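Xylose isomerase-like TIM barrel (Anabaena variabilis ATCC 29413, PDB 2QW5) binds zinc and D-xylose within a TIM barrel and is probably a sugar or sugar-phosphate isomerase or epimerase. Local coordinates at residues K112-V115 against D116-A119; G55-E58 against N59-Q62; F300-P303 against D304-P307; R30-V33 against V34-K38. All coordinates share one frame; numbering follows the deposited sequence.

In the fold
The chain folds as a closed barrel of eight parallel strands, and all four contacts lie outside its wall, away from the zinc site. Along the chain contact 4, on helix 27-42, comes first, then contact 2 at the start of helix 60-76, contact 1 on helix 101-120 and contact 3 in the loop before helix 314-332. They pair up. Contacts 1 and 2, centres 12 Å apart, touch at S113 OG and Y60 CD1 (3.4 Å) and join consecutive helices; contacts 3 and 4, 14 Å apart, meet through I302 and H36, bringing the first helix against the loop leading into the last, where the ring of strands closes. Between pairs, centres are 22 to 32 Å apart.

Contact 1 (K112-V115 against D116-A119); sequences KSRV and DITA
R114 O is gripped twice by T118, once by the backbone N at 3.0 Å and once by OG1 at 2.9 Å, and the two donors reach it from opposite faces of the carbonyl plane. The hydroxyl is placed for this by its first torsion, which sets OG1 beside the backbone N and anti to the carbonyl carbon (chi1 -58°). The geometry is that of a helical threonine bonding back to the carbonyl four residues earlier; OG1 also bonds to T86 OG1, so one hydroxyl joins the helix to strand 83-87. The bonds D116 N to K112 O, I117 N to S113 O and A119 N to V115 O continue the same i to i+4 pattern.

On another side of the helix, R114 and I117 run side by side. The arginine chain bends at chi2 (48°), and I117 CD1 sits over one face of the guanidinium, 3.7 Å from NH1 and nearer to it than to the central CZ. At the edge of that group S113 OG accepts from R114 NH1 at 2.9 Å, with the oxygen only 8° out of the guanidinium plane. The methyl on the face and the hydroxyl at the edge thus restrict how the buried charge can turn, and a salt bridge from NH1 to D63 probably helps to balance it.

Helix 101-120, which links strands 83-87 and 125-128 in a beta-alpha-beta unit, packs on helix 60-76 through Y60 against S113 and R114, on helix 148-176 through L169 against V115 and a bond from D116 OD1 to Y172, and on strand 125-128 through M126 against R114, V115 and T118.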
loop_
_atom_site.group_PDB
_atom_site.type_symbol
_atom_site.label_atom_id
_atom_site.label_comp_id
_atom_site.label_asym_id
_atom_site.label_seq_id
_atom_site.Cartn_x
_atom_site.Cartn_y
_atom_site.Cartn_z
ATOM N N LYS A 112 26.428 7.540 -16.819
ATOM C CA LYS A 112 27.880 7.614 -17.239
ATOM C C LYS A 112 28.781 6.919 -16.233
ATOM O O LYS A 112 29.766 6.224 -16.614
ATOM C CB LYS A 112 28.362 9.037 -17.451
ATOM C CG LYS A 112 27.798 9.768 -18.691
ATOM C CD LYS A 112 28.335 11.189 -18.717
ATOM C CE LYS A 112 28.036 11.882 -20.027
ATOM N NZ LYS A 112 28.487 13.309 -20.042
ATOM N N SER A 113 28.460 7.083 -14.953
ATOM C CA SER A 113 29.178 6.344 -13.879
ATOM C C SER A 113 29.063 4.842 -14.070
ATOM O O SER A 113 30.039 4.079 -13.866
ATOM C CB SER A 113 28.619 6.700 -12.478
ATOM O OG SER A 113 29.013 5.747 -11.517
ATOM N N ARG A 114 27.862 4.396 -14.405
ATOM C CA ARG A 114 27.615 2.977 -14.568
ATOM C C ARG A 114 28.290 2.484 -15.840
ATOM O O ARG A 114 28.851 1.377 -15.831
ATOM C CB ARG A 114 26.139 2.628 -14.418
ATOM C CG ARG A 114 25.649 2.394 -12.958
ATOM C CD ARG A 114 26.033 3.433 -11.901
ATOM N NE ARG A 114 25.882 2.902 -10.545
ATOM C CZ ARG A 114 26.544 3.306 -9.462
ATOM N NH1 ARG A 114 27.461 4.266 -9.500
ATOM N NH2 ARG A 114 26.266 2.734 -8.300
ATOM N N VAL A 115 28.299 3.297 -16.903
ATOM C CA VAL A 115 29.099 2.953 -18.108
ATOM C C VAL A 115 30.608 2.765 -17.663
ATOM O O VAL A 115 31.229 1.831 -18.078
ATOM C CB VAL A 115 29.001 3.995 -19.275
ATOM C CG1 VAL A 115 30.019 3.691 -20.399
ATOM C CG2 VAL A 115 27.564 4.099 -19.894
ATOM N N ASP A 116 31.167 3.697 -16.873
ATOM C CA ASP A 116 32.558 3.598 -16.378
ATOM C C ASP A 116 32.827 2.328 -15.608
ATOM O O ASP A 116 33.856 1.684 -15.806
ATOM C CB ASP A 116 32.945 4.765 -15.461
ATOM C CG ASP A 116 33.021 6.111 -16.182
ATOM O OD1 ASP A 116 33.084 6.146 -17.424
ATOM O OD2 ASP A 116 33.072 7.137 -15.470
ATOM N N ILE A 117 31.898 1.971 -14.720
ATOM C CA ILE A 117 32.002 0.705 -13.939
ATOM C C ILE A 117 31.994 -0.534 -14.872
ATOM O O ILE A 117 32.725 -1.510 -14.666
ATOM C CB ILE A 117 30.797 0.629 -12.922
ATOM C CG1 ILE A 117 30.981 1.667 -11.808
ATOM C CG2 ILE A 117 30.549 -0.794 -12.406
ATOM C CD1 ILE A 117 29.744 1.787 -10.903
ATOM N N THR A 118 31.125 -0.505 -15.886
ATOM C CA THR A 118 31.035 -1.600 -16.875
ATOM C C THR A 118 32.395 -1.813 -17.520
ATOM O O THR A 118 32.908 -2.932 -17.482
ATOM C CB THR A 118 29.940 -1.335 -17.952
ATOM O OG1 THR A 118 28.707 -1.180 -17.279
ATOM C CG2 THR A 118 29.824 -2.529 -18.954
ATOM N N ALA A 119 32.992 -0.728 -17.990
ATOM C CA ALA A 119 34.312 -0.751 -18.620
ATOM C C ALA A 119 35.385 -1.236 -17.643
ATOM O O ALA A 119 36.206 -2.086 -18.012
ATOM C CB ALA A 119 34.648 0.637 -19.185
#

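Contact 2 (G55-E58 against N59-Q62)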
loop_
_atom_site.group_PDB
_atom_site.type_symbol
_atom_site.label_atom_id
_atom_site.label_comp_id
_atom_site.label_asym_id
_atom_site.label_seq_id
_atom_site.Cartn_x
_atom_site.Cartn_y
_atom_site.Cartn_z
ATOM N N GLY A 55 23.689 3.781 -5.848
ATOM C CA GLY A 55 24.248 4.425 -4.649
ATOM C C GLY A 55 24.113 5.932 -4.718
ATOM O O GLY A 55 23.351 6.452 -5.535
ATOM N N LEU A 56 24.889 6.626 -3.897
ATOM C CA LEU A 56 24.835 8.085 -3.781
ATOM C C LEU A 56 25.769 8.737 -4.791
ATOM O O LEU A 56 26.842 8.205 -5.055
ATOM C CB LEU A 56 25.188 8.523 -2.375
ATOM C CG LEU A 56 24.261 7.975 -1.279
ATOM C CD1 LEU A 56 24.893 8.098 0.125
ATOM C CD2 LEU A 56 22.903 8.684 -1.368
ATOM N N PRO A 57 25.362 9.891 -5.375
ATOM C CA PRO A 57 26.246 10.519 -6.373
ATOM C C PRO A 57 27.623 10.946 -5.866
ATOM O O PRO A 57 28.582 10.943 -6.639
ATOM C CB PRO A 57 25.444 11.720 -6.876
ATOM C CG PRO A 57 24.109 11.629 -6.250
ATOM C CD PRO A 57 24.124 10.656 -5.159
ATOM N N GLU A 58 27.741 11.278 -4.576
ATOM C CA GLU A 58 29.036 11.615 -3.989
ATOM C C GLU A 58 30.028 10.459 -4.005
ATOM O O GLU A 58 31.211 10.701 -3.831
ATOM C CB GLU A 58 28.922 12.130 -2.539
ATOM C CG GLU A 58 28.119 11.265 -1.543
ATOM C CD GLU A 58 26.633 11.692 -1.435
ATOM O OE1 GLU A 58 25.988 12.152 -2.452
ATOM O OE2 GLU A 58 26.114 11.548 -0.306
ATOM N N ASN A 59 29.552 9.227 -4.197
ATOM C CA ASN A 59 30.407 8.020 -4.232
ATOM C C ASN A 59 30.746 7.455 -5.627
ATOM O O ASN A 59 31.214 6.317 -5.709
ATOM C CB ASN A 59 29.768 6.928 -3.387
ATOM C CG ASN A 59 29.546 7.342 -1.965
ATOM O OD1 ASN A 59 30.266 8.189 -1.442
ATOM N ND2 ASN A 59 28.544 6.733 -1.314
ATOM N N TYR A 60 30.558 8.215 -6.706
ATOM C CA TYR A 60 30.918 7.691 -8.040
ATOM C C TYR A 60 32.359 7.234 -8.209
ATOM O O TYR A 60 32.601 6.122 -8.748
ATOM C CB TYR A 60 30.574 8.658 -9.163
ATOM C CG TYR A 60 29.087 8.928 -9.320
ATOM C CD1 TYR A 60 28.116 7.933 -9.080
ATOM C CD2 TYR A 60 28.648 10.137 -9.845
ATOM C CE1 TYR A 60 26.757 8.175 -9.252
ATOM C CE2 TYR A 60 27.281 10.382 -10.040
ATOM C CZ TYR A 60 26.353 9.389 -9.758
ATOM O OH TYR A 60 25.029 9.604 -9.896
ATOM N N ALA A 61 33.290 8.054 -7.727
ATOM C CA ALA A 61 34.704 7.751 -7.829
ATOM C C ALA A 61 35.036 6.525 -6.966
ATOM O O ALA A 61 35.767 5.615 -7.434
ATOM C CB ALA A 61 35.543 8.975 -7.459
ATOM N N GLN A 62 34.463 6.459 -5.754
ATOM C CA GLN A 62 34.714 5.303 -4.887
ATOM C C GLN A 62 34.147 4.012 -5.495
ATOM O O GLN A 62 34.784 2.957 -5.408
ATOM C CB GLN A 62 34.200 5.529 -3.449
ATOM C CG GLN A 62 34.602 4.407 -2.458
ATOM C CD GLN A 62 36.110 4.160 -2.422
ATOM O OE1 GLN A 62 36.878 4.998 -1.937
ATOM N NE2 GLN A 62 36.537 3.011 -2.944
HETATM O O HOH W 1 26.609 5.145 -2.443
HETATM O O HOH W 2 33.780 8.919 -4.358
HETATM O O HOH W 3 32.930 10.708 -6.799
#
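Ring packing joins P57 to Y60. P57 CA lies 3.8 Å from the centroid of the tyrosine ring and 18° off its normal, a CH-pi contact over the face, while P57 CB reaches the phenol end at 3.8 Å from CZ. P57 O stands above that ring too, closer to CD2 and CG than to the other ring atoms. A chi1 of -64° keeps Y60 CG on the side of its own backbone N, from where the ring extends along the proline.

The direct hydrogen bonds are between backbone atoms. N59 N donates to L56 O at 3.0 Å, and Y60 N makes a weak bond of 3.4 Å to P57 O; these i to i+3 links form the 3-10 turn that leads into helix 60-76.

Water supplies further links. One molecule accepts from L56 N and from N59 ND2, both at 2.7 Å, and two others run from E58 O to the first-turn amides A61 N and Q62 N, the bond from E58 O to the former's water being weak.

N59 is at the N-cap position, yet its side chain makes no capping bond. The chemistry is therefore that of a helix start where A61 N and Q62 N are served by water and Y60 N by a weak bond to P57 O, with the proline-tyrosine packing supplying the apolar part.

Contact 3 (F300-P303 against D304-P307)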
loop_
_atom_site.group_PDB
_atom_site.type_symbol
_atom_site.label_atom_id
_atom_site.label_comp_id
_atom_site.label_asym_id
_atom_site.label_seq_id
_atom_site.Cartn_x
_atom_site.Cartn_y
_atom_site.Cartn_z
ATOM N N PHE A 300 15.688 -21.860 -5.026
ATOM C CA PHE A 300 16.756 -22.790 -5.437
ATOM C C PHE A 300 17.857 -22.440 -4.434
ATOM O O PHE A 300 18.601 -21.455 -4.604
ATOM C CB PHE A 300 17.215 -22.581 -6.877
ATOM C CG PHE A 300 16.094 -22.425 -7.852
ATOM C CD1 PHE A 300 15.088 -23.380 -7.925
ATOM C CD2 PHE A 300 16.067 -21.348 -8.743
ATOM C CE1 PHE A 300 14.064 -23.286 -8.849
ATOM C CE2 PHE A 300 15.039 -21.241 -9.683
ATOM C CZ PHE A 300 14.018 -22.204 -9.718
ATOM N N TRP A 301 17.922 -23.225 -3.358
ATOM C CA TRP A 301 18.799 -22.912 -2.240
ATOM C C TRP A 301 20.254 -22.795 -2.651
ATOM O O TRP A 301 20.740 -23.564 -3.467
ATOM C CB TRP A 301 18.627 -23.866 -1.066
ATOM C CG TRP A 301 18.860 -25.279 -1.356
ATOM C CD1 TRP A 301 17.950 -26.162 -1.793
ATOM C CD2 TRP A 301 20.076 -26.019 -1.143
ATOM N NE1 TRP A 301 18.518 -27.396 -1.932
ATOM C CE2 TRP A 301 19.814 -27.347 -1.513
ATOM C CE3 TRP A 301 21.359 -25.678 -0.703
ATOM C CZ2 TRP A 301 20.780 -28.358 -1.466
ATOM C CZ3 TRP A 301 22.341 -26.688 -0.651
ATOM C CH2 TRP A 301 22.035 -28.014 -1.041
ATOM N N ILE A 302 20.920 -21.807 -2.079
ATOM C CA ILE A 302 22.285 -21.470 -2.443
ATOM C C ILE A 302 23.241 -22.230 -1.513
ATOM O O ILE A 302 23.250 -21.948 -0.321
ATOM C CB ILE A 302 22.516 -19.972 -2.387
ATOM C CG1 ILE A 302 21.553 -19.251 -3.343
ATOM C CG2 ILE A 302 23.967 -19.654 -2.807
ATOM C CD1 ILE A 302 21.357 -17.733 -3.011
ATOM N N PRO A 303 24.034 -23.189 -2.055
ATOM C CA PRO A 303 24.966 -23.938 -1.204
ATOM C C PRO A 303 25.929 -23.036 -0.430
ATOM O O PRO A 303 26.496 -22.107 -1.008
ATOM C CB PRO A 303 25.712 -24.822 -2.207
ATOM C CG PRO A 303 24.730 -25.047 -3.277
ATOM C CD PRO A 303 24.147 -23.663 -3.449
ATOM N N ASP A 304 26.000 -23.297 0.879
ATOM C CA ASP A 304 26.786 -22.559 1.901
ATOM C C ASP A 304 26.012 -21.406 2.546
ATOM O O ASP A 304 26.141 -21.212 3.763
ATOM C CB ASP A 304 28.220 -22.185 1.465
ATOM C CG ASP A 304 29.109 -23.423 1.299
ATOM O OD1 ASP A 304 29.264 -24.167 2.295
ATOM O OD2 ASP A 304 29.643 -23.653 0.189
ATOM N N GLU A 305 25.195 -20.679 1.779
ATOM C CA GLU A 305 24.369 -19.633 2.370
ATOM C C GLU A 305 23.167 -20.255 3.047
ATOM O O GLU A 305 22.970 -20.075 4.265
ATOM C CB GLU A 305 23.903 -18.609 1.343
ATOM C CG GLU A 305 22.987 -17.516 1.955
ATOM C CD GLU A 305 22.475 -16.537 0.942
ATOM O OE1 GLU A 305 22.983 -16.538 -0.202
ATOM O OE2 GLU A 305 21.568 -15.758 1.307
ATOM N N ASP A 306 22.359 -20.959 2.250
ATOM C CA ASP A 306 21.124 -21.548 2.728
ATOM C C ASP A 306 21.371 -22.967 3.207
ATOM O O ASP A 306 22.265 -23.639 2.686
ATOM C CB ASP A 306 20.090 -21.599 1.612
ATOM C CG ASP A 306 19.750 -20.233 1.057
ATOM O OD1 ASP A 306 19.422 -19.311 1.839
ATOM O OD2 ASP A 306 19.745 -20.116 -0.184
ATOM N N PRO A 307 20.604 -23.425 4.216
ATOM C CA PRO A 307 20.729 -24.832 4.592
ATOM C C PRO A 307 20.215 -25.764 3.476
ATOM O O PRO A 307 19.198 -25.461 2.837
ATOM C CB PRO A 307 19.817 -24.952 5.829
ATOM C CG PRO A 307 18.860 -23.833 5.727
ATOM C CD PRO A 307 19.638 -22.718 5.084
#
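D306 OD2 accepts from I302 N at 2.8 Å in an almost straight bond (173°), using its anti lone pair. The return bond runs from D306 N to I302 O at 2.9 Å, so the two residues are paired by one side-chain and one backbone link. A weak, bent bond of 3.1 Å from E305 N to I302 O adds a second donor to that carbonyl.

Around these bonds, W301 CB packs on D306 CB at 3.8 Å, and I302 CD1 lies 3.5 Å from E305 OE1. With chi1 at -60°, D306 CG stays close to its own backbone N, and the carboxylate reaches back to I302. P303 and D304, the latter with a phi of 90°, approximate the corners of a type II beta turn, closed by the weak E305 bond; D306 N to I302 O closes the wider alpha turn.

Further out, D306 OD1 forms a salt bridge with K299, and W301 NE1 bonds to Y311 O. With an alanine in place of D306, I302 N would probably lose this acceptor and K299 its carboxylate partner, leaving backbone bonds alone to hold the turn.

This carboxylate, shared between amide and lysine, probably does much to fix the turn, with W301 and I302 packing beside it.

Contact 4 (R30-V33 against V34-K38)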
loop_
_atom_site.group_PDB
_atom_site.type_symbol
_atom_site.label_atom_id
_atom_site.label_comp_id
_atom_site.label_asym_id
_atom_site.label_seq_id
_atom_site.Cartn_x
_atom_site.Cartn_y
_atom_site.Cartn_z
ATOM N N ARG A 30 33.694 -10.988 -1.836
ATOM C CA ARG A 30 34.442 -11.313 -3.076
ATOM C C ARG A 30 34.766 -12.775 -3.195
ATOM O O ARG A 30 34.781 -13.317 -4.307
ATOM C CB ARG A 30 35.788 -10.627 -3.148
ATOM C CG ARG A 30 35.765 -9.217 -3.339
ATOM C CD ARG A 30 37.179 -8.719 -3.332
ATOM N NE ARG A 30 37.215 -7.276 -3.512
ATOM C CZ ARG A 30 38.325 -6.544 -3.479
ATOM N NH1 ARG A 30 39.521 -7.112 -3.297
ATOM N NH2 ARG A 30 38.231 -5.221 -3.631
ATOM N N ARG A 31 35.104 -13.397 -2.064
ATOM C CA ARG A 31 35.414 -14.823 -2.045
ATOM C C ARG A 31 34.248 -15.681 -2.469
ATOM O O ARG A 31 34.444 -16.693 -3.151
ATOM C CB ARG A 31 35.975 -15.258 -0.672
ATOM C CG ARG A 31 37.417 -14.782 -0.493
ATOM C CD ARG A 31 38.092 -15.290 0.763
ATOM N NE ARG A 31 37.951 -14.361 1.886
ATOM C CZ ARG A 31 38.619 -13.200 2.027
ATOM N NH1 ARG A 31 39.471 -12.748 1.082
ATOM N NH2 ARG A 31 38.403 -12.446 3.115
ATOM N N ILE A 32 33.049 -15.280 -2.047
ATOM C CA ILE A 32 31.806 -15.953 -2.417
ATOM C C ILE A 32 31.540 -15.790 -3.922
ATOM O O ILE A 32 31.267 -16.772 -4.593
ATOM C CB ILE A 32 30.594 -15.467 -1.580
ATOM C CG1 ILE A 32 30.785 -15.846 -0.103
ATOM C CG2 ILE A 32 29.328 -16.099 -2.069
ATOM C CD1 ILE A 32 29.698 -15.248 0.830
ATOM N N VAL A 33 31.667 -14.569 -4.435
ATOM C CA VAL A 33 31.535 -14.286 -5.875
ATOM C C VAL A 33 32.464 -15.192 -6.727
ATOM O O VAL A 33 32.011 -15.831 -7.706
ATOM C CB VAL A 33 31.809 -12.784 -6.176
ATOM C CG1 VAL A 33 31.793 -12.511 -7.688
ATOM C CG2 VAL A 33 30.793 -11.904 -5.469
ATOM N N VAL A 34 33.731 -15.300 -6.313
ATOM C CA VAL A 34 34.720 -16.107 -7.041
ATOM C C VAL A 34 34.395 -17.598 -6.989
ATOM O O VAL A 34 34.467 -18.263 -8.012
ATOM C CB VAL A 34 36.163 -15.764 -6.621
ATOM C CG1 VAL A 34 37.180 -16.771 -7.202
ATOM C CG2 VAL A 34 36.484 -14.285 -7.021
ATOM N N ALA A 35 33.983 -18.102 -5.820
ATOM C CA ALA A 35 33.600 -19.518 -5.672
ATOM C C ALA A 35 32.376 -19.883 -6.522
ATOM O O ALA A 35 32.335 -20.964 -7.088
ATOM C CB ALA A 35 33.375 -19.881 -4.198
ATOM N N HIS A 36 31.399 -18.969 -6.645
ATOM C CA HIS A 36 30.232 -19.193 -7.526
ATOM C C HIS A 36 30.672 -19.262 -8.980
ATOM O O HIS A 36 30.292 -20.178 -9.703
ATOM C CB HIS A 36 29.176 -18.072 -7.423
ATOM C CG HIS A 36 28.388 -18.065 -6.143
ATOM N ND1 HIS A 36 28.049 -19.216 -5.468
ATOM C CD2 HIS A 36 27.786 -17.053 -5.479
ATOM C CE1 HIS A 36 27.342 -18.902 -4.395
ATOM N NE2 HIS A 36 27.151 -17.596 -4.392
ATOM N N ILE A 37 31.481 -18.287 -9.398
ATOM C CA ILE A 37 31.988 -18.220 -10.783
ATOM C C ILE A 37 32.758 -19.489 -11.159
ATOM O O ILE A 37 32.533 -20.028 -12.230
ATOM C CB ILE A 37 32.882 -16.984 -11.028
ATOM C CG1 ILE A 37 32.052 -15.696 -11.036
ATOM C CG2 ILE A 37 33.638 -17.099 -12.378
ATOM C CD1 ILE A 37 32.858 -14.426 -11.107
ATOM N N LYS A 38 33.637 -19.964 -10.271
ATOM C CA LYS A 38 34.412 -21.179 -10.552
ATOM C C LYS A 38 33.549 -22.432 -10.685
ATOM O O LYS A 38 33.809 -23.283 -11.557
ATOM C CB LYS A 38 35.523 -21.383 -9.515
ATOM C CG LYS A 38 36.640 -20.374 -9.688
ATOM C CD LYS A 38 37.812 -20.589 -8.766
ATOM C CE LYS A 38 38.958 -19.674 -9.219
ATOM N NZ LYS A 38 40.212 -19.752 -8.402
#
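I32 O accepts from H36 N at 3.0 Å, one of four successive i to i+4 bonds across these segments; V34 N to R30 O, A35 N to R31 O and I37 N to V33 O, all of 3.0 to 3.1 Å, are the others.

I32 and H36 run side by side on one flank of the helix. I32 CG2, placed anti to the backbone N, comes within 3.5 Å of H36 NE2. Over one face of the imidazole stands I32 O, 3.4 Å above the plane and nearer CG and CD2 than the rest of the ring, with CG at 3.5 Å. The other partners of the ring lie outside the two segments: ND1 bonds to Y315 OH, F18 stacks on the ring, and I302 packs against it.

Helix 27-42 is the connection between strands 11-14 and 47-51, the first beta-alpha-beta crossover of the TIM barrel. Its barrel side is apolar here: V33 CG1 meets I37 CD1 at 4.1 Å, the two chains pointing the same way, and they lie on F50 and F48 of strand 47-51.

Replacing H36 by an alanine would probably leave Y315 OH without its nitrogen partner and F18 without a ring to stack on, opening a gap beside I32 CG2.

The V34 side chain packs against Y73 and L74 of the next helix, 60-76, and its CG2 rests 3.3 Å from R30 O. R31 forms a salt bridge with D28 one turn earlier.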